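Local coordinates for protein UDP-galactopyranose mutase (Deinococcus radiodurans, PDB 3HE3) that probably interconverts UDP-galactopyranose and UDP-galactofuranose as a flavoenzyme that carries FAD and binds UDP in its substrate site, at residues P106-V111 and D206-A211; L112-G117 and V295-D300. All blocks are in the same frame, centred on the assembly; numbering follows the deposited sequence.

Contact 1. Residues P106-V111 and D206-A211; sequences PYQHRV and DNRYFA. With UDP (uridine-5'-diphosphate), chain S.
Arg110 reaches Asn207 and Arg208 with an arm extended from CG to NE. Its CB lies 4.0 Å from the backbone O of Asn207; CG, anti to the carbonyl carbon (chi1 -78°), runs past that oxygen and the CA of Arg208; CD meets the amide of Asn207. NE donates to Asn207 OD1 at 2.8 Å, the donor standing 51° out of the carbonyl plane, and NH2 adds a weak bond to the same oxygen. CZ lies near Asn207 OD1 and near CG of Arg208, which sits over one face of the guanidinium, 3.7 Å from Arg110 NH2. A leucine in place of Arg110 would probably leave Asn207 OD1 without this donor and its amide freer to turn. The backbones join where Tyr209 N donates to His109 O at 3.2 Å, while water 1 accepts from Val111 N and can donate to Asn207 O. Farther in, Val111 CG2 sits over the face of the Tyr209 ring, 4.2 Å from its centroid, a CH-pi contact. Beyond that ring, Tyr209 OH donates to UDP O2A at 2.9 Å. Two loops thus meet beside the alpha-phosphate in the UDP site, which Arg198 and Arg305 help to complete.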
ATOM      1  N   PRO E 106      -7.565   9.808  19.207  1.00 37.49           N
ATOM      2  CA  PRO E 106      -6.945  10.180  20.479  1.00 37.91           C
ATOM      3  C   PRO E 106      -6.376   8.949  21.161  1.00 37.50           C
ATOM      4  O   PRO E 106      -7.018   7.902  21.181  1.00 38.94           O
ATOM      5  CB  PRO E 106      -8.117  10.738  21.288  1.00 41.52           C
ATOM      6  CG  PRO E 106      -9.088  11.205  20.265  1.00 38.59           C
ATOM      7  CD  PRO E 106      -8.966  10.248  19.121  1.00 38.21           C
ATOM      8  N   TYR E 107      -5.173   9.069  21.701  1.00 39.64           N
ATOM      9  CA  TYR E 107      -4.534   7.943  22.358  1.00 38.16           C
ATOM     10  C   TYR E 107      -3.322   8.399  23.140  1.00 38.66           C
ATOM     11  O   TYR E 107      -2.465   9.117  22.627  1.00 41.19           O
ATOM     12  CB  TYR E 107      -4.151   6.871  21.337  1.00 36.26           C
ATOM     13  CG  TYR E 107      -3.239   5.799  21.873  1.00 36.39           C
ATOM     14  CD1 TYR E 107      -3.709   4.829  22.747  1.00 41.32           C
ATOM     15  CD2 TYR E 107      -1.905   5.745  21.489  1.00 41.51           C
ATOM     16  CE1 TYR E 107      -2.866   3.836  23.238  1.00 42.68           C
ATOM     17  CE2 TYR E 107      -1.057   4.759  21.970  1.00 41.46           C
ATOM     18  CZ  TYR E 107      -1.543   3.809  22.844  1.00 42.75           C
ATOM     19  OH  TYR E 107      -0.702   2.831  23.321  1.00 39.10           O
ATOM     20  N   GLN E 108      -3.268   7.986  24.399  1.00 38.67           N
ATOM     21  CA  GLN E 108      -2.131   8.285  25.245  1.00 34.77           C
ATOM     22  C   GLN E 108      -1.422   6.993  25.619  1.00 34.72           C
ATOM     23  O   GLN E 108      -1.910   6.207  26.431  1.00 37.82           O
ATOM     24  CB  GLN E 108      -2.570   9.079  26.476  1.00 36.18           C
ATOM     25  CG  GLN E 108      -3.119  10.454  26.121  1.00 34.93           C
ATOM     26  CD  GLN E 108      -3.620  11.228  27.325  1.00 44.52           C
ATOM     27  OE1 GLN E 108      -4.129  10.649  28.288  1.00 52.00           O
ATOM     28  NE2 GLN E 108      -3.486  12.548  27.273  1.00 41.94           N
ATOM     29  N   HIS E 109      -0.268   6.790  24.997  1.00 36.87           N
ATOM     30  CA  HIS E 109       0.531   5.584  25.159  1.00 37.77           C
ATOM     31  C   HIS E 109       0.865   5.317  26.623  1.00 36.81           C
ATOM     32  O   HIS E 109       1.078   6.246  27.397  1.00 36.24           O
ATOM     33  CB  HIS E 109       1.817   5.725  24.343  1.00 38.65           C
ATOM     34  CG  HIS E 109       2.534   4.435  24.102  1.00 40.03           C
ATOM     35  ND1 HIS E 109       1.933   3.354  23.488  1.00 42.42           N
ATOM     36  CD2 HIS E 109       3.805   4.058  24.365  1.00 36.32           C
ATOM     37  CE1 HIS E 109       2.802   2.364  23.396  1.00 35.94           C
ATOM     38  NE2 HIS E 109       3.948   2.766  23.920  1.00 45.18           N
ATOM     39  N   ARG E 110       0.908   4.043  26.999  1.00 36.63           N
ATOM     40  CA  ARG E 110       1.292   3.656  28.355  1.00 38.70           C
ATOM     41  C   ARG E 110       2.174   2.413  28.346  1.00 38.73           C
ATOM     42  O   ARG E 110       1.825   1.396  27.748  1.00 41.67           O
ATOM     43  CB  ARG E 110       0.062   3.420  29.228  1.00 32.15           C
ATOM     44  CG  ARG E 110      -0.597   4.691  29.725  1.00 37.24           C
ATOM     45  CD  ARG E 110      -1.769   4.368  30.622  1.00 36.16           C
ATOM     46  NE  ARG E 110      -2.333   5.560  31.244  1.00 37.89           N
ATOM     47  CZ  ARG E 110      -3.132   6.419  30.621  1.00 36.02           C
ATOM     48  NH1 ARG E 110      -3.454   6.224  29.350  1.00 34.75           N
ATOM     49  NH2 ARG E 110      -3.602   7.478  31.268  1.00 37.49           N
ATOM     50  N   VAL E 111       3.313   2.500  29.021  1.00 36.25           N
ATOM     51  CA  VAL E 111       4.288   1.421  29.013  1.00 36.10           C
ATOM     52  C   VAL E 111       4.500   0.819  30.402  1.00 39.92           C
ATOM     53  O   VAL E 111       4.651   1.535  31.390  1.00 39.33           O
ATOM     54  CB  VAL E 111       5.635   1.903  28.447  1.00 40.76           C
ATOM     55  CG1 VAL E 111       6.695   0.821  28.586  1.00 38.45           C
ATOM     56  CG2 VAL E 111       5.473   2.328  26.987  1.00 37.03           C
ATOM     57  N   ASP E 206       1.164  10.029  37.403  1.00 39.58           N
ATOM     58  CA  ASP E 206       0.979  10.005  35.962  1.00 38.26           C
ATOM     59  C   ASP E 206       1.657   8.771  35.373  1.00 38.18           C
ATOM     60  O   ASP E 206       2.815   8.496  35.671  1.00 44.89           O
ATOM     61  CB  ASP E 206       1.570  11.270  35.344  1.00 36.10           C
ATOM     62  CG  ASP E 206       1.211  11.429  33.878  1.00 46.92           C
ATOM     63  OD1 ASP E 206       0.545  10.527  33.329  1.00 45.50           O
ATOM     64  OD2 ASP E 206       1.594  12.455  33.273  1.00 47.71           O
ATOM     65  N   ASN E 207       0.942   8.027  34.536  1.00 34.40           N
ATOM     66  CA  ASN E 207       1.497   6.802  33.965  1.00 40.81           C
ATOM     67  C   ASN E 207       1.600   6.804  32.441  1.00 38.07           C
ATOM     68  O   ASN E 207       1.907   5.773  31.843  1.00 34.94           O
ATOM     69  CB  ASN E 207       0.717   5.564  34.434  1.00 32.88           C
ATOM     70  CG  ASN E 207      -0.741   5.596  34.013  1.00 37.93           C
ATOM     71  OD1 ASN E 207      -1.256   6.634  33.600  1.00 44.07           O
ATOM     72  ND2 ASN E 207      -1.413   4.458  34.120  1.00 35.00           N
ATOM     73  N   ARG E 208       1.339   7.947  31.811  1.00 38.65           N
ATOM     74  CA  ARG E 208       1.547   8.056  30.368  1.00 39.02           C
ATOM     75  C   ARG E 208       3.038   8.167  30.083  1.00 38.25           C
ATOM     76  O   ARG E 208       3.779   8.762  30.859  1.00 40.88           O
ATOM     77  CB  ARG E 208       0.820   9.266  29.768  1.00 42.21           C
ATOM     78  CG  ARG E 208      -0.626   9.439  30.180  1.00 38.32           C
ATOM     79  CD  ARG E 208      -0.806  10.760  30.901  1.00 46.31           C
ATOM     80  NE  ARG E 208      -1.052  11.874  29.989  1.00 44.03           N
ATOM     81  CZ  ARG E 208      -0.823  13.151  30.288  1.00 46.13           C
ATOM     82  NH1 ARG E 208      -0.320  13.481  31.469  1.00 40.16           N
ATOM     83  NH2 ARG E 208      -1.083  14.098  29.398  1.00 48.90           N
ATOM     84  N   TYR E 209       3.477   7.594  28.970  1.00 38.04           N
ATOM     85  CA  TYR E 209       4.880   7.675  28.587  1.00 40.96           C
ATOM     86  C   TYR E 209       5.209   9.088  28.100  1.00 44.11           C
ATOM     87  O   TYR E 209       6.365   9.510  28.120  1.00 47.19           O
ATOM     88  CB  TYR E 209       5.195   6.631  27.514  1.00 37.45           C
ATOM     89  CG  TYR E 209       6.640   6.176  27.481  1.00 45.31           C
ATOM     90  CD1 TYR E 209       7.203   5.491  28.553  1.00 44.75           C
ATOM     91  CD2 TYR E 209       7.433   6.406  26.364  1.00 46.76           C
ATOM     92  CE1 TYR E 209       8.525   5.065  28.518  1.00 43.69           C
ATOM     93  CE2 TYR E 209       8.750   5.985  26.319  1.00 45.36           C
ATOM     94  CZ  TYR E 209       9.291   5.314  27.397  1.00 51.49           C
ATOM     95  OH  TYR E 209      10.604   4.897  27.346  1.00 48.64           O
ATOM     96  N   PHE E 210       4.181   9.814  27.665  1.00 40.88           N
ATOM     97  CA  PHE E 210       4.327  11.211  27.261  1.00 42.26           C
ATOM     98  C   PHE E 210       3.323  12.100  27.995  1.00 43.22           C
ATOM     99  O   PHE E 210       2.181  11.699  28.225  1.00 46.05           O
ATOM    100  CB  PHE E 210       4.117  11.367  25.750  1.00 40.69           C
ATOM    101  CG  PHE E 210       4.836  10.342  24.925  1.00 41.60           C
ATOM    102  CD1 PHE E 210       4.136   9.312  24.314  1.00 42.69           C
ATOM    103  CD2 PHE E 210       6.215  10.398  24.765  1.00 41.30           C
ATOM    104  CE1 PHE E 210       4.795   8.353  23.552  1.00 40.16           C
ATOM    105  CE2 PHE E 210       6.881   9.441  24.001  1.00 40.38           C
ATOM    106  CZ  PHE E 210       6.168   8.418  23.396  1.00 41.76           C
ATOM    107  N   ALA E 211       3.750  13.304  28.363  1.00 38.74           N
ATOM    108  CA  ALA E 211       2.832  14.298  28.913  1.00 46.33           C
ATOM    109  C   ALA E 211       2.665  15.449  27.928  1.00 42.79           C
ATOM    110  O   ALA E 211       2.378  16.578  28.319  1.00 43.80           O
ATOM    111  CB  ALA E 211       3.316  14.811  30.269  1.00 40.37           C
TER
HETATM  112  N1  UDP S 400      15.454   3.454  28.993  1.00 45.25           N
HETATM  113  C2  UDP S 400      15.733   2.552  30.002  1.00 44.12           C
HETATM  114  N3  UDP S 400      14.723   1.797  30.560  1.00 47.02           N
HETATM  115  C4  UDP S 400      13.425   1.937  30.114  1.00 48.05           C
HETATM  116  C5  UDP S 400      13.147   2.848  29.098  1.00 41.63           C
HETATM  117  C6  UDP S 400      14.160   3.666  28.606  1.00 39.70           C
HETATM  118  O2  UDP S 400      16.887   2.417  30.407  1.00 44.29           O
HETATM  119  O4  UDP S 400      12.523   1.259  30.615  1.00 46.17           O
HETATM  120  C1' UDP S 400      16.549   4.250  28.411  1.00 39.59           C
HETATM  121  C2' UDP S 400      17.182   3.461  27.281  1.00 39.07           C
HETATM  122  O2' UDP S 400      18.579   3.646  27.296  1.00 38.12           O
HETATM  123  C3' UDP S 400      16.586   4.080  26.035  1.00 38.95           C
HETATM  124  C4' UDP S 400      16.326   5.511  26.464  1.00 38.55           C
HETATM  125  O4' UDP S 400      16.040   5.446  27.847  1.00 38.03           O
HETATM  126  O3' UDP S 400      17.484   4.012  24.956  1.00 37.62           O
HETATM  127  C5' UDP S 400      15.182   6.163  25.697  1.00 40.67           C
HETATM  128  O5' UDP S 400      14.067   5.305  25.645  1.00 40.20           O
HETATM  129  PA  UDP S 400      12.904   5.603  24.575  1.00 51.66           P
HETATM  130  O1A UDP S 400      12.403   6.986  24.763  1.00 53.97           O
HETATM  131  O2A UDP S 400      11.798   4.624  24.688  1.00 52.35           O
HETATM  132  O3A UDP S 400      13.661   5.523  23.156  1.00 47.92           O
HETATM  133  PB  UDP S 400      13.106   4.668  21.912  1.00 49.77           P
HETATM  134  O1B UDP S 400      13.683   3.308  21.947  1.00 47.77           O
HETATM  135  O2B UDP S 400      13.473   5.350  20.649  1.00 57.03           O
HETATM  136  O3B UDP S 400      11.634   4.569  22.006  1.00 61.44           O
HETATM  137  O   HOH W   1       3.884   4.759  30.585  1.00 39.64           O
HETATM  138  O   HOH W   2       2.371   2.809  33.005  1.00 40.48           O

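Contact 2. Residues L112-G117 and V295-D300; sequences LASVDG and VNYPND. With UDP (uridine-5'-diphosphate), chain S.
Pro298 packs its ring against Val115 and Ala113: Val115 CG2 comes within 4.0 Å of Pro298 CG, the two side chains crossing at about a right angle, and Ala113 CB touches the same CG from slightly farther off. With CG1 of Val115 anti to the backbone N (chi1 173°), it is CG2 that faces the proline. Phe175 and Leu132, from two helices, also touch Val115. Ala113 and Asn296 point to one side of the sheet, Leu112 and Val295 to the other. On the side of the sheet away from Ala113, Ser114 CB lies 3.5 Å from Tyr297 CE2, meeting the ring obliquely.

The evidence for strand pairing is the register, with Leu112 CA 4.8 Å from Val295 CA and Ala113 CA 4.5 Å from Asn296 CA, both parallel bridges, together with two backbone bonds. Asn296 N donates to Leu112 O at 2.7 Å, and Ser114 N donates to Asn296 O at 2.9 Å. Strands 111-115 and 294-296 are thus parallel neighbours within a mixed sheet, flanked by 118-122 and 305-308, both antiparallel to them.

On the Ala113 side, the Asn296 amide projects to the nucleotide, and ND2 donates to UDP O4, the oxygen on C4 of the uracil, at 3.1 Å. Past Pro298 the chains diverge, Val115 CA and Asn299 CA being 7.0 Å apart, and waters bridge them. Water 4 donates to Ser114 O and Asp300 OD1 and accepts from Asn299 N. Water 3 links Ser114 OG with Asp300 OD1 and accepts from Gly117 N. Water 5 accepts from Asp116 N and from Asn299 ND2, which also donates to the backbone O of Lys174.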
ATOM      1  N   LEU E 112       4.493  -0.510  30.468  1.00 41.28           N
ATOM      2  CA  LEU E 112       4.818  -1.232  31.690  1.00 33.13           C
ATOM      3  C   LEU E 112       6.201  -1.860  31.563  1.00 35.33           C
ATOM      4  O   LEU E 112       6.592  -2.310  30.486  1.00 40.16           O
ATOM      5  CB  LEU E 112       3.783  -2.320  31.958  1.00 34.92           C
ATOM      6  CG  LEU E 112       2.656  -2.036  32.950  1.00 40.50           C
ATOM      7  CD1 LEU E 112       2.593  -0.566  33.320  1.00 33.63           C
ATOM      8  CD2 LEU E 112       1.344  -2.488  32.337  1.00 37.46           C
ATOM      9  N   ALA E 113       6.945  -1.876  32.661  1.00 32.38           N
ATOM     10  CA  ALA E 113       8.261  -2.497  32.685  1.00 35.28           C
ATOM     11  C   ALA E 113       8.229  -3.743  33.557  1.00 40.50           C
ATOM     12  O   ALA E 113       7.774  -3.700  34.705  1.00 36.09           O
ATOM     13  CB  ALA E 113       9.300  -1.522  33.201  1.00 36.27           C
ATOM     14  N   SER E 114       8.704  -4.853  33.001  1.00 38.84           N
ATOM     15  CA  SER E 114       8.769  -6.105  33.741  1.00 41.49           C
ATOM     16  C   SER E 114       9.969  -6.086  34.680  1.00 41.87           C
ATOM     17  O   SER E 114      11.113  -6.223  34.256  1.00 41.06           O
ATOM     18  CB  SER E 114       8.848  -7.292  32.781  1.00 38.08           C
ATOM     19  OG  SER E 114       8.678  -8.517  33.472  1.00 49.92           O
ATOM     20  N   VAL E 115       9.699  -5.900  35.964  1.00 40.33           N
ATOM     21  CA  VAL E 115      10.756  -5.802  36.956  1.00 43.83           C
ATOM     22  C   VAL E 115      10.364  -6.591  38.197  1.00 45.14           C
ATOM     23  O   VAL E 115       9.294  -6.368  38.768  1.00 43.65           O
ATOM     24  CB  VAL E 115      11.019  -4.331  37.347  1.00 46.40           C
ATOM     25  CG1 VAL E 115      11.992  -4.252  38.501  1.00 42.52           C
ATOM     26  CG2 VAL E 115      11.531  -3.549  36.149  1.00 40.14           C
ATOM     27  N   ASP E 116      11.230  -7.512  38.611  1.00 42.79           N
ATOM     28  CA  ASP E 116      10.966  -8.341  39.778  1.00 44.73           C
ATOM     29  C   ASP E 116       9.640  -9.070  39.639  1.00 44.81           C
ATOM     30  O   ASP E 116       8.888  -9.189  40.605  1.00 46.71           O
ATOM     31  CB  ASP E 116      10.964  -7.491  41.050  1.00 47.97           C
ATOM     32  CG  ASP E 116      12.362  -7.189  41.548  1.00 54.01           C
ATOM     33  OD1 ASP E 116      13.333  -7.607  40.880  1.00 52.78           O
ATOM     34  OD2 ASP E 116      12.490  -6.538  42.610  1.00 56.31           O
ATOM     35  N   GLY E 117       9.353  -9.543  38.429  1.00 44.19           N
ATOM     36  CA  GLY E 117       8.142 -10.302  38.174  1.00 44.24           C
ATOM     37  C   GLY E 117       6.867  -9.483  38.263  1.00 44.86           C
ATOM     38  O   GLY E 117       5.770 -10.033  38.378  1.00 47.64           O
ATOM     39  N   VAL E 295       5.371  -3.511  26.667  1.00 34.93           N
ATOM     40  CA  VAL E 295       6.016  -3.951  27.895  1.00 34.36           C
ATOM     41  C   VAL E 295       7.530  -3.988  27.700  1.00 38.68           C
ATOM     42  O   VAL E 295       8.030  -4.653  26.789  1.00 41.22           O
ATOM     43  CB  VAL E 295       5.530  -5.343  28.321  1.00 31.33           C
ATOM     44  CG1 VAL E 295       6.323  -5.829  29.524  1.00 35.32           C
ATOM     45  CG2 VAL E 295       4.052  -5.311  28.632  1.00 29.95           C
ATOM     46  N   ASN E 296       8.253  -3.267  28.553  1.00 37.86           N
ATOM     47  CA  ASN E 296       9.712  -3.230  28.505  1.00 36.16           C
ATOM     48  C   ASN E 296      10.344  -4.356  29.309  1.00 36.74           C
ATOM     49  O   ASN E 296       9.826  -4.754  30.352  1.00 36.67           O
ATOM     50  CB  ASN E 296      10.229  -1.890  29.030  1.00 35.29           C
ATOM     51  CG  ASN E 296      10.069  -0.768  28.030  1.00 40.14           C
ATOM     52  OD1 ASN E 296       9.590  -0.975  26.914  1.00 45.30           O
ATOM     53  ND2 ASN E 296      10.474   0.432  28.425  1.00 35.36           N
ATOM     54  N   TYR E 297      11.479  -4.858  28.832  1.00 37.06           N
ATOM     55  CA  TYR E 297      12.204  -5.900  29.551  1.00 40.41           C
ATOM     56  C   TYR E 297      13.626  -5.467  29.875  1.00 36.96           C
ATOM     57  O   TYR E 297      14.561  -5.775  29.143  1.00 41.15           O
ATOM     58  CB  TYR E 297      12.179  -7.216  28.766  1.00 35.97           C
ATOM     59  CG  TYR E 297      10.802  -7.844  28.739  1.00 40.29           C
ATOM     60  CD1 TYR E 297       9.983  -7.729  27.622  1.00 40.32           C
ATOM     61  CD2 TYR E 297      10.308  -8.522  29.845  1.00 33.49           C
ATOM     62  CE1 TYR E 297       8.720  -8.287  27.602  1.00 33.28           C
ATOM     63  CE2 TYR E 297       9.049  -9.081  29.836  1.00 32.10           C
ATOM     64  CZ  TYR E 297       8.256  -8.960  28.715  1.00 42.65           C
ATOM     65  OH  TYR E 297       6.993  -9.520  28.706  1.00 41.73           O
ATOM     66  N   PRO E 298      13.786  -4.737  30.986  1.00 38.92           N
ATOM     67  CA  PRO E 298      15.080  -4.201  31.419  1.00 39.11           C
ATOM     68  C   PRO E 298      16.066  -5.291  31.824  1.00 43.85           C
ATOM     69  O   PRO E 298      17.262  -5.145  31.583  1.00 42.09           O
ATOM     70  CB  PRO E 298      14.720  -3.363  32.655  1.00 41.20           C
ATOM     71  CG  PRO E 298      13.242  -3.146  32.581  1.00 39.14           C
ATOM     72  CD  PRO E 298      12.698  -4.360  31.904  1.00 40.11           C
ATOM     73  N   ASN E 299      15.566  -6.369  32.419  1.00 43.55           N
ATOM     74  CA  ASN E 299      16.430  -7.344  33.076  1.00 43.40           C
ATOM     75  C   ASN E 299      16.354  -8.773  32.543  1.00 46.17           C
ATOM     76  O   ASN E 299      17.117  -9.640  32.970  1.00 44.46           O
ATOM     77  CB  ASN E 299      16.134  -7.355  34.574  1.00 42.09           C
ATOM     78  CG  ASN E 299      16.297  -5.995  35.205  1.00 45.39           C
ATOM     79  OD1 ASN E 299      17.168  -5.218  34.814  1.00 43.57           O
ATOM     80  ND2 ASN E 299      15.459  -5.695  36.191  1.00 49.62           N
ATOM     81  N   ASP E 300      15.435  -9.023  31.620  1.00 51.08           N
ATOM     82  CA  ASP E 300      15.240 -10.370  31.101  1.00 43.73           C
ATOM     83  C   ASP E 300      15.166 -10.356  29.577  1.00 41.28           C
ATOM     84  O   ASP E 300      14.860  -9.327  28.976  1.00 46.24           O
ATOM     85  CB  ASP E 300      13.965 -10.979  31.694  1.00 46.79           C
ATOM     86  CG  ASP E 300      13.870 -10.790  33.206  1.00 54.09           C
ATOM     87  OD1 ASP E 300      13.015  -9.998  33.656  1.00 54.32           O
ATOM     88  OD2 ASP E 300      14.653 -11.427  33.944  1.00 54.27           O
TER
HETATM   89  N1  UDP S 400      15.454   3.454  28.993  1.00 45.25           N
HETATM   90  C2  UDP S 400      15.733   2.552  30.002  1.00 44.12           C
HETATM   91  N3  UDP S 400      14.723   1.797  30.560  1.00 47.02           N
HETATM   92  C4  UDP S 400      13.425   1.937  30.114  1.00 48.05           C
HETATM   93  C5  UDP S 400      13.147   2.848  29.098  1.00 41.63           C
HETATM   94  C6  UDP S 400      14.160   3.666  28.606  1.00 39.70           C
HETATM   95  O2  UDP S 400      16.887   2.417  30.407  1.00 44.29           O
HETATM   96  O4  UDP S 400      12.523   1.259  30.615  1.00 46.17           O
HETATM   97  C1' UDP S 400      16.549   4.250  28.411  1.00 39.59           C
HETATM   98  C2' UDP S 400      17.182   3.461  27.281  1.00 39.07           C
HETATM   99  O2' UDP S 400      18.579   3.646  27.296  1.00 38.12           O
HETATM  100  C3' UDP S 400      16.586   4.080  26.035  1.00 38.95           C
HETATM  101  C4' UDP S 400      16.326   5.511  26.464  1.00 38.55           C
HETATM  102  O4' UDP S 400      16.040   5.446  27.847  1.00 38.03           O
HETATM  103  O3' UDP S 400      17.484   4.012  24.956  1.00 37.62           O
HETATM  104  C5' UDP S 400      15.182   6.163  25.697  1.00 40.67           C
HETATM  105  O5' UDP S 400      14.067   5.305  25.645  1.00 40.20           O
HETATM  106  PA  UDP S 400      12.904   5.603  24.575  1.00 51.66           P
HETATM  107  O1A UDP S 400      12.403   6.986  24.763  1.00 53.97           O
HETATM  108  O2A UDP S 400      11.798   4.624  24.688  1.00 52.35           O
HETATM  109  O3A UDP S 400      13.661   5.523  23.156  1.00 47.92           O
HETATM  110  PB  UDP S 400      13.106   4.668  21.912  1.00 49.77           P
HETATM  111  O1B UDP S 400      13.683   3.308  21.947  1.00 47.77           O
HETATM  112  O2B UDP S 400      13.473   5.350  20.649  1.00 57.03           O
HETATM  113  O3B UDP S 400      11.634   4.569  22.006  1.00 61.44           O
HETATM  114  O   HOH W   3      10.588  -9.517  35.461  1.00 46.64           O
HETATM  115  O   HOH W   4      13.018  -7.362  32.686  1.00 48.64           O
HETATM  116  O   HOH W   5      13.647  -7.797  37.172  1.00 42.46           O

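How the contacts relate
From the N terminus, the chain passes 106-111 and runs directly into 112-117, so the first halves of both contacts are continuous. Contact 1 closes when the chain returns at 206-211, after 94 intervening residues that include helix 169-184; contact 2 closes later, at 295-300, across 177 residues. Their segments alternate, so the two loops cross rather than nest. Contact 1 ties the approach to strand 111-115 to the loop before strand 214-218, and contact 2 pairs that strand with 294-296 in the mixed sheet. With centres 18 Å apart, they meet where Val111 CG1 packs 3.8 Å from Asn296 CG, and each supplies a residue to UDP.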